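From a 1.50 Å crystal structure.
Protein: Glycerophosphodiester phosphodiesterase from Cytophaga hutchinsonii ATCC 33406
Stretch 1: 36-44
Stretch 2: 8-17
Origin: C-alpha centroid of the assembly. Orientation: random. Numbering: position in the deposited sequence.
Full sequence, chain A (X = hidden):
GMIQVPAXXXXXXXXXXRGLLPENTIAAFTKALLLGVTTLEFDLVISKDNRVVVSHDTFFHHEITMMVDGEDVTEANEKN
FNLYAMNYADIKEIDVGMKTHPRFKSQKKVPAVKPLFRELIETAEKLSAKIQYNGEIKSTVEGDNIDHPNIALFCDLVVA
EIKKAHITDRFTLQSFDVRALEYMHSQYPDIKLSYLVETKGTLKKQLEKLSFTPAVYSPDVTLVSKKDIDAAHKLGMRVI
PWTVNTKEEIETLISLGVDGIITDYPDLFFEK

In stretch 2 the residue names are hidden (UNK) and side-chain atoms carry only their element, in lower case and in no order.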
# COMPACT_ATOMS: atom_id res chain seq x y z
N GLY A 36 -4.38 -9.04 -13.87
CA GLY A 36 -5.78 -8.92 -13.60
C GLY A 36 -6.17 -8.71 -12.16
O GLY A 36 -7.31 -9.00 -11.77
N VAL A 37 -5.27 -8.12 -11.36
CA VAL A 37 -5.67 -7.84 -9.99
C VAL A 37 -6.86 -6.91 -9.89
O VAL A 37 -7.11 -6.07 -10.77
CB VAL A 37 -4.52 -7.29 -9.13
CG1 VAL A 37 -3.34 -8.29 -9.17
CG2 VAL A 37 -4.09 -5.87 -9.55
N THR A 38 -7.59 -7.01 -8.78
CA THR A 38 -8.70 -6.13 -8.57
C THR A 38 -8.18 -4.70 -8.23
O THR A 38 -8.77 -3.69 -8.62
CB THR A 38 -9.51 -6.62 -7.36
OG1 THR A 38 -9.76 -8.01 -7.45
CG2 THR A 38 -10.81 -5.78 -7.22
N THR A 39 -7.09 -4.67 -7.45
CA THR A 39 -6.61 -3.45 -6.78
C THR A 39 -5.10 -3.40 -6.78
O THR A 39 -4.42 -4.43 -6.52
CB THR A 39 -7.08 -3.49 -5.32
OG1 THR A 39 -8.52 -3.58 -5.29
CG2 THR A 39 -6.65 -2.25 -4.48
N LEU A 40 -4.58 -2.22 -7.09
CA LEU A 40 -3.16 -1.94 -6.91
C LEU A 40 -3.04 -1.39 -5.48
O LEU A 40 -3.69 -0.39 -5.16
CB LEU A 40 -2.69 -0.90 -7.88
CG LEU A 40 -2.92 -1.22 -9.39
CD1 LEU A 40 -2.46 -0.03 -10.25
CD2 LEU A 40 -2.15 -2.48 -9.74
N GLU A 41 -2.20 -2.01 -4.68
CA GLU A 41 -1.89 -1.60 -3.34
C GLU A 41 -0.50 -0.91 -3.34
O GLU A 41 0.44 -1.34 -4.03
CB GLU A 41 -1.95 -2.78 -2.37
CG GLU A 41 -1.82 -2.43 -0.89
CD GLU A 41 -0.43 -2.07 -0.43
OE1 GLU A 41 0.61 -2.40 -1.06
OE2 GLU A 41 -0.31 -1.45 0.66
N PHE A 42 -0.34 0.19 -2.61
CA PHE A 42 0.90 0.93 -2.68
C PHE A 42 0.95 1.93 -1.54
O PHE A 42 -0.00 2.11 -0.82
CB PHE A 42 1.04 1.67 -4.03
CG PHE A 42 -0.18 2.49 -4.34
CD1 PHE A 42 -1.26 1.93 -4.99
CD2 PHE A 42 -0.25 3.85 -3.98
CE1 PHE A 42 -2.40 2.64 -5.22
CE2 PHE A 42 -1.40 4.58 -4.19
CZ PHE A 42 -2.47 3.98 -4.82
N ASP A 43 2.10 2.57 -1.40
CA ASP A 43 2.46 3.42 -0.26
C ASP A 43 2.84 4.78 -0.78
O ASP A 43 3.42 4.90 -1.85
CB ASP A 43 3.67 2.79 0.37
CG ASP A 43 3.46 1.35 0.72
OD1 ASP A 43 2.58 1.10 1.56
OD2 ASP A 43 4.19 0.44 0.25
N LEU A 44 2.49 5.83 -0.01
CA LEU A 44 2.70 7.20 -0.41
C LEU A 44 3.44 8.01 0.64
O LEU A 44 3.16 7.91 1.86
CB LEU A 44 1.38 7.90 -0.70
CG LEU A 44 0.43 7.21 -1.69
CD1 LEU A 44 -0.96 7.84 -1.76
CD2 LEU A 44 1.09 7.20 -3.08
N UNK A 8 -17.01 -10.84 -5.91
CA UNK A 8 -16.60 -9.54 -5.40
C UNK A 8 -15.35 -9.58 -4.51
O UNK A 8 -15.12 -8.60 -3.83
c UNK A 8 -17.74 -8.88 -4.64
o UNK A 8 -18.90 -8.79 -5.47
N UNK A 9 -14.60 -10.66 -4.55
CA UNK A 9 -13.36 -10.78 -3.77
C UNK A 9 -12.31 -9.77 -4.28
O UNK A 9 -12.15 -9.62 -5.52
c UNK A 9 -12.20 -12.91 -1.58
c UNK A 9 -11.25 -13.31 -0.64
c UNK A 9 -11.81 -12.59 -2.87
c UNK A 9 -9.52 -13.03 -2.23
c UNK A 9 -9.91 -13.37 -0.98
c UNK A 9 -12.84 -12.20 -3.92
c UNK A 9 -10.46 -12.62 -3.18
N UNK A 10 -11.58 -9.16 -3.36
CA UNK A 10 -10.60 -8.12 -3.71
C UNK A 10 -9.18 -8.69 -3.69
O UNK A 10 -8.60 -8.87 -2.62
o UNK A 10 -9.24 -5.82 -4.18
c UNK A 10 -10.74 -6.96 -2.74
o UNK A 10 -10.04 -4.75 -2.42
c UNK A 10 -9.94 -5.77 -3.14
N UNK A 11 -8.64 -9.00 -4.87
CA UNK A 11 -7.25 -9.43 -5.05
C UNK A 11 -6.39 -8.17 -5.17
O UNK A 11 -6.50 -7.47 -6.16
c UNK A 11 -7.07 -10.29 -6.32
c UNK A 11 -8.05 -12.30 -7.53
c UNK A 11 -7.88 -11.58 -6.21
c UNK A 11 -5.60 -10.62 -6.56
N UNK A 12 -5.56 -7.91 -4.16
CA UNK A 12 -4.72 -6.72 -4.09
C UNK A 12 -3.26 -7.10 -4.32
O UNK A 12 -2.70 -7.93 -3.60
o UNK A 12 -5.27 -3.75 -1.17
n UNK A 12 -7.51 -3.95 -1.16
c UNK A 12 -6.30 -4.35 -1.51
c UNK A 12 -4.80 -5.95 -2.76
c UNK A 12 -6.21 -5.61 -2.37
N UNK A 13 -2.63 -6.47 -5.30
CA UNK A 13 -1.19 -6.63 -5.52
C UNK A 13 -0.41 -5.73 -4.60
O UNK A 13 -0.48 -4.51 -4.72
N UNK A 14 0.30 -6.33 -3.61
CA UNK A 14 1.01 -5.58 -2.57
C UNK A 14 2.19 -4.84 -3.22
O UNK A 14 3.08 -5.49 -3.81
c UNK A 14 1.53 -6.54 -1.48
n UNK A 14 3.38 -6.25 0.21
c UNK A 14 1.65 -4.94 0.56
n UNK A 14 2.57 -4.77 1.56
c UNK A 14 3.62 -5.55 1.32
c UNK A 14 2.13 -5.90 -0.27
N UNK A 15 2.21 -3.52 -3.15
CA UNK A 15 3.23 -2.73 -3.83
C UNK A 15 3.31 -3.07 -5.29
O UNK A 15 4.36 -3.13 -5.91
n UNK A 15 6.04 -3.40 2.68
c UNK A 15 4.52 -2.67 -1.59
c UNK A 15 4.60 -2.84 -3.14
c UNK A 15 6.45 -3.12 1.47
c UNK A 15 5.84 -2.65 -0.85
n UNK A 15 5.56 -2.81 0.57
n UNK A 15 7.76 -3.08 1.19
N UNK A 16 2.12 -3.29 -5.83
CA UNK A 16 1.94 -3.75 -7.22
C UNK A 16 2.15 -5.25 -7.22
O UNK A 16 1.22 -6.03 -7.35
N UNK A 17 3.39 -5.69 -7.05
CA UNK A 17 3.67 -7.12 -6.95
C UNK A 17 5.12 -7.33 -6.51
O UNK A 17 5.93 -7.86 -7.24
s UNK A 17 4.21 -7.26 -9.70
c UNK A 17 3.38 -7.90 -8.25
O HOH W 1 2.79 -1.86 0.83

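Position 8 carries one carbon and then one oxygen, a small hydroxyl side chain. It points away from stretch 1 and touches nothing there. The residue is Ser8.

Position 9 has one carbon followed by a ring of six carbons, with no oxygen on the ring. The ring makes no close contact with stretch 1. This is Phe9.

Position 10 has two carbons, the second carrying two oxygens: a short carboxylate. One oxygen lies 2.6 Å from Thr39 OG1. The residue is Asp10. Thr39 OG1 donates a hydrogen bond to Asp10 OD1, and Thr38 CB packs 3.3 Å from the same OD1.

Position 11 has four carbons, forked at the first, with one arm two carbons long. The one-carbon arm lies 4.2 Å from Val37 CG1, an apolar contact. The backbone N of position 11 donates to Thr38 OG1 at 3.0 Å. The residue is Ile11.

Position 12 has three carbons, the third bearing one oxygen and one nitrogen. That third carbon lies 3.7 Å from Thr39 CG2, on the same face of the sheet. The amide end identifies Gln12. Gln12 NE2 donates to Asp10 OD2 at 2.9 Å, which ties down the second carboxylate oxygen.

Position 13 has no side-chain atoms. Its backbone N lies 3.0 Å from Thr39 O. A CB here would clash with the carbonyl O of position 16, at 2.1 Å. The residue is Gly13.

Position 14 has one carbon, then a five-membered ring of three carbons and two nitrogens. Its CB points away, but the ring end comes nearer, with a ring carbon 3.2 Å from Glu41 OE1. This is His14.

Position 15 has three carbons, a nitrogen, and a carbon carrying two more nitrogens. The nitrogen within the chain forms a salt bridge with Asp43 OD2 at 3.5 Å. The oxygen lies well out of the guanidinium plane, so only the charges attract. This is Arg15.

Position 16 has no side chain. Its backbone N lies 3.1 Å from Glu41 O. Its positive phi favours glycine, and it is Gly16, closing a type II turn that starts at Gly13.

Position 17 has one carbon and one sulfur. It is out of contact with stretch 1. The residue is Cys17.

The contact is built on parallel strand pairing. Thr39 N donates to Ile11 O (3.1 Å), Gly13 N to Thr39 O (3.0 Å) and Glu41 N to Gly13 O (3.0 Å). Beyond the strand, the turn stays attached: Arg15 N donates to Glu41 OE1 (2.9 Å) and Gly16 N to Glu41 O (3.1 Å). Water 1 accepts from Arg15 NE (its O 2.9 Å away) and lies within donating distance of Glu41 OE1 (2.9 Å) and Asp43 OD2 (2.8 Å), so it sits between the arginine and these carboxylates.

Stretch 2 8-17: SFDIQGHRGC
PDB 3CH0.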